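Local coordinates for protein Bd3459 (Bdellovibrio bacteriovorus, PDB 5CEB) that probably acts as a serine-type D-Ala-D-Ala carboxypeptidase or endopeptidase of the S13 family, helping the bacterial predator cleave peptide cross-links of cell walls, at residues Asn248-Asn253 against Ala340-Ser345; Leu244-Asn249 against Pro426-Lys431. The protein carries 2 engineered substitutions. All coordinates share one frame; numbering follows the deposited sequence.

Interaction 1. Residues Asn248-Asn253 against Ala340-Ser345; sequences NNQSNN and ASTVGS
The carbonyl oxygen of Asn249, the last residue of helix 240-249, takes one hydrogen bond and a secondary CA-H...O contact from the 340-345 loop. Thr342 N donates to Asn249 O over 3.0 Å with an N-H...O angle of 159°, and its approach is tilted from the carbonyl plane. Ser341 CA makes the weaker contact to the same Asn249 O at 3.2 Å. Beside this, on the buried side of the contact, Ser341 CB rests against the Asn249 side chain, 3.6 Å from Asn249 OD1. Ser341 OG lies between its own backbone N and carbonyl carbon (chi1 80°), turned to bond Asp338 O and to accept from Val343 N, an ST turn that overlaps the type I turn from Ser341 to Gly344. Gln250 leaves the helix and swings its extended side chain over to the loop at the exposed margin. Gln250 NE2 bonds Ala340 O at 3.2 Å; the acceptor lies in the Gln250 amide plane, but the donor stands above the Ala340 carbonyl plane. Thr342 CG2 packs against the outer half of this chain, from Gln250 CG to the amide, 3.6 Å from Gln250 CD, the two side chains meeting at a slant. Just downstream, Ser251 and Asn253 fit the SxN motif of the beta-lactamase-like fold, with the carbonyls of Ser251 (weakly) and Asn252 bonded by Lys73 NZ. The loop, in turn, reaches the Lys-Thr-Gly motif on strand 354-361, where Thr342 OG1 bonds Thr358 OG1, so the contact probably ties the SxN segment to the loop preceding that strand. Water 1 donates to Asn248 O at 3.0 Å; it also lies beside Thr342 OG1, though that approach is so short that its details are doubtful.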
ATOM      1  N   ASN A 248       3.386  -1.926  -1.179  1.00 28.59           N
ATOM      2  CA  ASN A 248       4.496  -1.948  -2.153  1.00 28.50           C
ATOM      3  C   ASN A 248       5.183  -3.305  -2.221  1.00 30.98           C
ATOM      4  O   ASN A 248       5.931  -3.554  -3.157  1.00 32.18           O
ATOM      5  CB  ASN A 248       5.521  -0.918  -1.825  1.00 27.84           C
ATOM      6  CG  ASN A 248       5.011   0.508  -2.069  1.00 27.60           C
ATOM      7  OD1 ASN A 248       4.266   0.755  -3.010  1.00 31.22           O
ATOM      8  ND2 ASN A 248       5.407   1.399  -1.266  1.00 27.81           N
ATOM      9  N   ASN A 249       4.952  -4.168  -1.244  1.00 30.03           N
ATOM     10  CA  ASN A 249       5.428  -5.595  -1.361  1.00 27.22           C
ATOM     11  C   ASN A 249       4.715  -6.238  -2.540  1.00 31.77           C
ATOM     12  O   ASN A 249       5.354  -6.731  -3.482  1.00 38.09           O
ATOM     13  CB  ASN A 249       5.140  -6.381  -0.084  1.00 29.99           C
ATOM     14  CG  ASN A 249       6.273  -6.317   0.919  1.00 31.36           C
ATOM     15  OD1 ASN A 249       7.366  -5.784   0.648  1.00 33.97           O
ATOM     16  ND2 ASN A 249       6.048  -6.889   2.047  1.00 32.81           N
ATOM     17  N   GLN A 250       3.366  -6.242  -2.473  1.00 31.43           N
ATOM     18  CA  GLN A 250       2.494  -6.808  -3.518  1.00 36.29           C
ATOM     19  C   GLN A 250       1.044  -6.512  -3.177  1.00 33.65           C
ATOM     20  O   GLN A 250       0.600  -6.741  -2.044  1.00 32.99           O
ATOM     21  CB  GLN A 250       2.620  -8.345  -3.647  1.00 47.48           C
ATOM     22  CG  GLN A 250       2.049  -8.946  -4.955  1.00 49.25           C
ATOM     23  CD  GLN A 250       2.653 -10.328  -5.316  1.00 69.69           C
ATOM     24  OE1 GLN A 250       2.481 -10.821  -6.441  1.00 66.19           O
ATOM     25  NE2 GLN A 250       3.378 -10.945  -4.367  1.00 69.49           N
ATOM     26  N   SER A 251       0.327  -5.943  -4.116  1.00 32.93           N
ATOM     27  CA  SER A 251      -1.069  -5.635  -3.821  1.00 33.29           C
ATOM     28  C   SER A 251      -1.821  -5.572  -5.101  1.00 33.33           C
ATOM     29  O   SER A 251      -1.225  -5.337  -6.145  1.00 33.52           O
ATOM     30  CB  SER A 251      -1.182  -4.315  -3.036  1.00 33.33           C
ATOM     31  OG  SER A 251      -0.450  -3.241  -3.625  1.00 31.38           O
ATOM     32  N   ASN A 252      -3.137  -5.711  -5.015  1.00 33.90           N
ATOM     33  CA  ASN A 252      -3.972  -5.245  -6.128  1.00 36.41           C
ATOM     34  C   ASN A 252      -4.078  -3.730  -6.066  1.00 30.89           C
ATOM     35  O   ASN A 252      -3.292  -3.084  -5.373  1.00 32.44           O
ATOM     36  CB  ASN A 252      -5.322  -5.954  -6.186  1.00 37.87           C
ATOM     37  CG  ASN A 252      -6.135  -5.722  -4.974  1.00 36.45           C
ATOM     38  OD1 ASN A 252      -5.924  -4.760  -4.231  1.00 37.02           O
ATOM     39  ND2 ASN A 252      -7.069  -6.611  -4.739  1.00 44.36           N
ATOM     40  N   ASN A 253      -5.027  -3.147  -6.779  1.00 32.94           N
ATOM     41  CA  ASN A 253      -5.128  -1.687  -6.859  1.00 32.13           C
ATOM     42  C   ASN A 253      -5.675  -0.995  -5.630  1.00 30.81           C
ATOM     43  O   ASN A 253      -5.669   0.271  -5.548  1.00 29.85           O
ATOM     44  CB  ASN A 253      -5.982  -1.312  -8.047  1.00 36.04           C
ATOM     45  CG  ASN A 253      -7.425  -1.779  -7.879  1.00 46.05           C
ATOM     46  OD1 ASN A 253      -7.753  -2.922  -8.182  1.00 50.63           O
ATOM     47  ND2 ASN A 253      -8.291  -0.900  -7.380  1.00 53.25           N
ATOM     48  N   ALA A 340       7.080 -12.210   0.772  1.00 39.36           N
ATOM     49  CA  ALA A 340       5.731 -12.006   0.266  1.00 43.38           C
ATOM     50  C   ALA A 340       5.659 -10.901  -0.877  1.00 43.28           C
ATOM     51  O   ALA A 340       4.593 -10.634  -1.452  1.00 49.74           O
ATOM     52  CB  ALA A 340       4.777 -11.699   1.449  1.00 43.90           C
ATOM     53  N   SER A 341       6.798 -10.365  -1.305  1.00 38.64           N
ATOM     54  CA  SER A 341       6.786  -9.339  -2.283  1.00 35.07           C
ATOM     55  C   SER A 341       7.085  -9.916  -3.637  1.00 36.61           C
ATOM     56  O   SER A 341       7.583 -11.030  -3.795  1.00 29.11           O
ATOM     57  CB  SER A 341       7.798  -8.260  -1.939  1.00 34.60           C
ATOM     58  OG  SER A 341       9.127  -8.623  -2.302  1.00 34.49           O
ATOM     59  N   THR A 342       6.890  -9.058  -4.620  1.00 30.71           N
ATOM     60  CA  THR A 342       7.202  -9.376  -5.995  1.00 30.17           C
ATOM     61  C   THR A 342       8.725  -9.479  -6.267  1.00 31.42           C
ATOM     62  O   THR A 342       9.082  -9.933  -7.310  1.00 30.90           O
ATOM     63  CB  THR A 342       6.635  -8.307  -6.937  1.00 31.03           C
ATOM     64  OG1 THR A 342       7.227  -7.068  -6.586  1.00 33.33           O
ATOM     65  CG2 THR A 342       5.106  -8.202  -6.841  1.00 33.04           C
ATOM     66  N   VAL A 343       9.587  -9.041  -5.345  1.00 32.32           N
ATOM     67  CA  VAL A 343      11.025  -9.196  -5.507  1.00 32.87           C
ATOM     68  C   VAL A 343      11.641 -10.218  -4.533  1.00 35.57           C
ATOM     69  O   VAL A 343      12.851 -10.341  -4.441  1.00 32.81           O
ATOM     70  CB  VAL A 343      11.725  -7.852  -5.410  1.00 32.30           C
ATOM     71  CG1 VAL A 343      11.214  -6.921  -6.531  1.00 34.55           C
ATOM     72  CG2 VAL A 343      11.547  -7.192  -4.024  1.00 29.54           C
ATOM     73  N   GLY A 344      10.806 -10.987  -3.848  1.00 32.64           N
ATOM     74  CA  GLY A 344      11.285 -11.943  -2.869  1.00 36.26           C
ATOM     75  C   GLY A 344      12.144 -13.074  -3.404  1.00 37.81           C
ATOM     76  O   GLY A 344      12.983 -13.583  -2.698  1.00 39.82           O
ATOM     77  N   SER A 345      11.960 -13.416  -4.668  1.00 42.37           N
ATOM     78  CA  SER A 345      12.745 -14.446  -5.339  1.00 46.22           C
ATOM     79  C   SER A 345      13.849 -13.879  -6.258  1.00 44.88           C
ATOM     80  O   SER A 345      14.394 -14.613  -7.072  1.00 43.42           O
ATOM     81  CB  SER A 345      11.773 -15.303  -6.148  1.00 50.06           C
ATOM     82  OG  SER A 345      11.188 -14.526  -7.191  1.00 59.52           O
TER
HETATM   83  O   HOH W   1       6.901  -4.736  -5.716  1.00 30.54           O

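Interaction 2. Residues Leu244-Asn249 against Pro426-Lys431; sequences LKRMNN and PLPFDK
Arg246 grips the backbone carbonyl of Pro426 with two N-H groups of its guanidinium. Arg246 NH2 donates to Pro426 O over 3.2 Å at an N-H...O angle of 154°, and Arg246 NE adds a weak bond to Pro426 O at 3.3 Å. The oxygen sits at the guanidinium edge, in its plane, whereas NH2 stands well above the carbonyl plane, 55° out of it. With CG anti to the backbone N (chi1 158°), the Arg246 chain bends at chi2 and again at chi3, turning the guanidinium edge that carries NE and NH2 onto this one acceptor; Leu427 CA and CD2 and the Pro428 ring lie near NH2. The Pro426 ring lies against the helix. Its CB touches Arg246 CB at 4.0 Å and also meets the aliphatic part of Lys245 at Lys245 CG, while Pro426 CG comes to 3.8 Å from Asn249 ND2. Lys245 contributes methylene groups here, and its ammonium leads elsewhere: NZ forms a salt bridge with Asp338 and bonds the carbonyls of Ser329 and Met332 and the hydroxyl of Tyr421. Farther along the loop, Asp430 pairs with Arg89. The arrangement fixes helix 240-249, which follows strand 231-236, to the segment leading into the neighbouring edge strand 436-437 of the six-stranded mixed sheet. The two hydrogen bonds set a positive group against a neutral carbonyl, which would probably polarise the Pro426-Leu427 peptide but supplies no counter-charge across this contact.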
ATOM      1  N   LEU A 244       2.017   1.137   3.859  1.00 28.47           N
ATOM      2  CA  LEU A 244       2.760   1.355   2.619  1.00 27.14           C
ATOM      3  C   LEU A 244       3.687   0.173   2.282  1.00 25.99           C
ATOM      4  O   LEU A 244       3.803  -0.219   1.115  1.00 30.05           O
ATOM      5  CB  LEU A 244       3.538   2.676   2.667  1.00 27.42           C
ATOM      6  CG  LEU A 244       2.663   3.903   2.932  1.00 31.02           C
ATOM      7  CD1 LEU A 244       3.540   5.117   3.280  1.00 30.96           C
ATOM      8  CD2 LEU A 244       1.751   4.122   1.751  1.00 30.54           C
ATOM      9  N   LYS A 245       4.321  -0.376   3.300  1.00 27.44           N
ATOM     10  CA  LYS A 245       5.126  -1.589   3.145  1.00 30.19           C
ATOM     11  C   LYS A 245       4.348  -2.734   2.508  1.00 30.60           C
ATOM     12  O   LYS A 245       4.831  -3.406   1.542  1.00 25.43           O
ATOM     13  CB  LYS A 245       5.749  -2.045   4.451  1.00 30.15           C
ATOM     14  CG  LYS A 245       6.746  -3.245   4.297  1.00 32.72           C
ATOM     15  CD  LYS A 245       8.098  -2.831   3.713  1.00 32.54           C
ATOM     16  CE  LYS A 245       8.959  -4.103   3.540  1.00 36.57           C
ATOM     17  NZ  LYS A 245      10.421  -3.858   3.265  1.00 37.84           N
ATOM     18  N   ARG A 246       3.161  -2.944   3.055  1.00 26.04           N
ATOM     19  CA  ARG A 246       2.281  -3.962   2.561  1.00 30.36           C
ATOM     20  C   ARG A 246       1.900  -3.658   1.150  1.00 27.21           C
ATOM     21  O   ARG A 246       2.000  -4.533   0.299  1.00 27.35           O
ATOM     22  CB  ARG A 246       1.018  -4.128   3.419  1.00 36.68           C
ATOM     23  CG  ARG A 246      -0.186  -4.784   2.692  1.00 46.11           C
ATOM     24  CD  ARG A 246      -0.270  -6.312   2.771  1.00 53.04           C
ATOM     25  NE  ARG A 246      -0.255  -6.781   4.151  1.00 65.66           N
ATOM     26  CZ  ARG A 246      -0.654  -7.986   4.594  1.00 70.66           C
ATOM     27  NH1 ARG A 246      -1.235  -8.907   3.805  1.00 60.17           N
ATOM     28  NH2 ARG A 246      -0.497  -8.255   5.889  1.00 63.64           N
ATOM     29  N   MET A 247       1.457  -2.435   0.885  1.00 24.55           N
ATOM     30  CA  MET A 247       1.066  -2.061  -0.456  1.00 26.33           C
ATOM     31  C   MET A 247       2.167  -2.300  -1.520  1.00 26.68           C
ATOM     32  O   MET A 247       1.894  -2.764  -2.618  1.00 24.78           O
ATOM     33  CB  MET A 247       0.709  -0.574  -0.489  1.00 29.91           C
ATOM     34  CG  MET A 247       0.310  -0.056  -1.857  1.00 28.88           C
ATOM     35  SD  MET A 247      -0.089   1.670  -1.838  1.00 33.07           S
ATOM     36  CE  MET A 247       1.521   2.447  -1.595  1.00 34.92           C
ATOM     37  N   ASN A 248       3.386  -1.926  -1.179  1.00 28.59           N
ATOM     38  CA  ASN A 248       4.496  -1.948  -2.153  1.00 28.50           C
ATOM     39  C   ASN A 248       5.183  -3.305  -2.221  1.00 30.98           C
ATOM     40  O   ASN A 248       5.931  -3.554  -3.157  1.00 32.18           O
ATOM     41  CB  ASN A 248       5.521  -0.918  -1.825  1.00 27.84           C
ATOM     42  CG  ASN A 248       5.011   0.508  -2.069  1.00 27.60           C
ATOM     43  OD1 ASN A 248       4.266   0.755  -3.010  1.00 31.22           O
ATOM     44  ND2 ASN A 248       5.407   1.399  -1.266  1.00 27.81           N
ATOM     45  N   ASN A 249       4.952  -4.168  -1.244  1.00 30.03           N
ATOM     46  CA  ASN A 249       5.428  -5.595  -1.361  1.00 27.22           C
ATOM     47  C   ASN A 249       4.715  -6.238  -2.540  1.00 31.77           C
ATOM     48  O   ASN A 249       5.354  -6.731  -3.482  1.00 38.09           O
ATOM     49  CB  ASN A 249       5.140  -6.381  -0.084  1.00 29.99           C
ATOM     50  CG  ASN A 249       6.273  -6.317   0.919  1.00 31.36           C
ATOM     51  OD1 ASN A 249       7.366  -5.784   0.648  1.00 33.97           O
ATOM     52  ND2 ASN A 249       6.048  -6.889   2.047  1.00 32.81           N
ATOM     53  N   PRO A 426       4.377  -6.945   7.527  1.00 39.16           N
ATOM     54  CA  PRO A 426       3.547  -5.718   7.520  1.00 37.76           C
ATOM     55  C   PRO A 426       2.048  -5.938   7.821  1.00 33.83           C
ATOM     56  O   PRO A 426       1.158  -5.699   6.955  1.00 33.85           O
ATOM     57  CB  PRO A 426       3.766  -5.156   6.091  1.00 39.99           C
ATOM     58  CG  PRO A 426       4.049  -6.355   5.279  1.00 44.87           C
ATOM     59  CD  PRO A 426       4.729  -7.361   6.158  1.00 43.67           C
ATOM     60  N   LEU A 427       1.777  -6.373   9.039  1.00 30.63           N
ATOM     61  CA  LEU A 427       0.389  -6.592   9.461  1.00 28.39           C
ATOM     62  C   LEU A 427      -0.364  -5.213   9.572  1.00 27.34           C
ATOM     63  O   LEU A 427       0.231  -4.178   9.840  1.00 27.69           O
ATOM     64  CB  LEU A 427       0.332  -7.344  10.767  1.00 29.78           C
ATOM     65  CG  LEU A 427       0.766  -8.783  10.704  1.00 30.13           C
ATOM     66  CD1 LEU A 427       0.849  -9.365  12.130  1.00 32.41           C
ATOM     67  CD2 LEU A 427      -0.159  -9.582   9.828  1.00 31.40           C
ATOM     68  N   PRO A 428      -1.674  -5.227   9.304  1.00 27.43           N
ATOM     69  CA  PRO A 428      -2.453  -4.021   9.384  1.00 26.12           C
ATOM     70  C   PRO A 428      -2.660  -3.506  10.834  1.00 24.59           C
ATOM     71  O   PRO A 428      -3.198  -2.385  10.991  1.00 25.27           O
ATOM     72  CB  PRO A 428      -3.811  -4.408   8.746  1.00 24.88           C
ATOM     73  CG  PRO A 428      -3.929  -5.843   8.926  1.00 26.06           C
ATOM     74  CD  PRO A 428      -2.510  -6.413   9.094  1.00 27.65           C
ATOM     75  N   PHE A 429      -2.198  -4.233  11.845  1.00 23.83           N
ATOM     76  CA  PHE A 429      -2.341  -3.788  13.251  1.00 25.31           C
ATOM     77  C   PHE A 429      -0.998  -4.002  13.903  1.00 29.35           C
ATOM     78  O   PHE A 429      -0.200  -4.830  13.397  1.00 26.38           O
ATOM     79  CB  PHE A 429      -3.417  -4.622  13.979  1.00 28.04           C
ATOM     80  CG  PHE A 429      -3.296  -6.124  13.771  1.00 28.70           C
ATOM     81  CD1 PHE A 429      -2.387  -6.866  14.505  1.00 29.28           C
ATOM     82  CD2 PHE A 429      -4.055  -6.764  12.804  1.00 29.60           C
ATOM     83  CE1 PHE A 429      -2.248  -8.219  14.277  1.00 27.16           C
ATOM     84  CE2 PHE A 429      -3.940  -8.129  12.590  1.00 27.47           C
ATOM     85  CZ  PHE A 429      -3.025  -8.862  13.341  1.00 29.69           C
ATOM     86  N   ASP A 430      -0.790  -3.363  15.058  1.00 25.38           N
ATOM     87  CA  ASP A 430       0.383  -3.652  15.917  1.00 31.12           C
ATOM     88  C   ASP A 430      -0.085  -3.621  17.364  1.00 31.43           C
ATOM     89  O   ASP A 430      -1.313  -3.650  17.605  1.00 29.23           O
ATOM     90  CB  ASP A 430       1.577  -2.709  15.620  1.00 32.90           C
ATOM     91  CG  ASP A 430       1.378  -1.308  16.134  1.00 36.41           C
ATOM     92  OD1 ASP A 430       0.254  -0.936  16.568  1.00 38.18           O
ATOM     93  OD2 ASP A 430       2.340  -0.533  16.076  1.00 31.71           O
ATOM     94  N   LYS A 431       0.857  -3.590  18.304  1.00 32.65           N
ATOM     95  CA  LYS A 431       0.514  -3.629  19.734  1.00 36.73           C
ATOM     96  C   LYS A 431      -0.186  -2.406  20.312  1.00 37.79           C
ATOM     97  O   LYS A 431      -0.540  -2.423  21.476  1.00 39.87           O
ATOM     98  CB  LYS A 431       1.729  -3.980  20.587  1.00 39.95           C
ATOM     99  CG  LYS A 431       2.760  -2.869  20.716  1.00 48.34           C
ATOM    100  CD  LYS A 431       4.082  -3.388  21.324  1.00 54.39           C
ATOM    101  CE  LYS A 431       5.264  -2.494  20.951  1.00 58.31           C
ATOM    102  NZ  LYS A 431       6.543  -2.838  21.669  1.00 73.31           N
TER

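Both interactions start from helix 240-249. Interaction 1 uses its C-terminal end and closes a loop of 86 residues, nearly half of them helical, at 340-345, shortly before strand 354-361 of the five-stranded antiparallel sheet. Interaction 2 starts slightly earlier on the same helix and closes 176 residues later at 426-431, so the first closure nests within the second; the two share Asn248 and Asn249, and their centres are about 12 Å apart. The helix therefore joins the loop leading to the five-stranded sheet with the C-terminal segment of the chain. Asp338 serves both regions, its carboxylate pairing with Lys245 and its backbone oxygen with Ser341 OG.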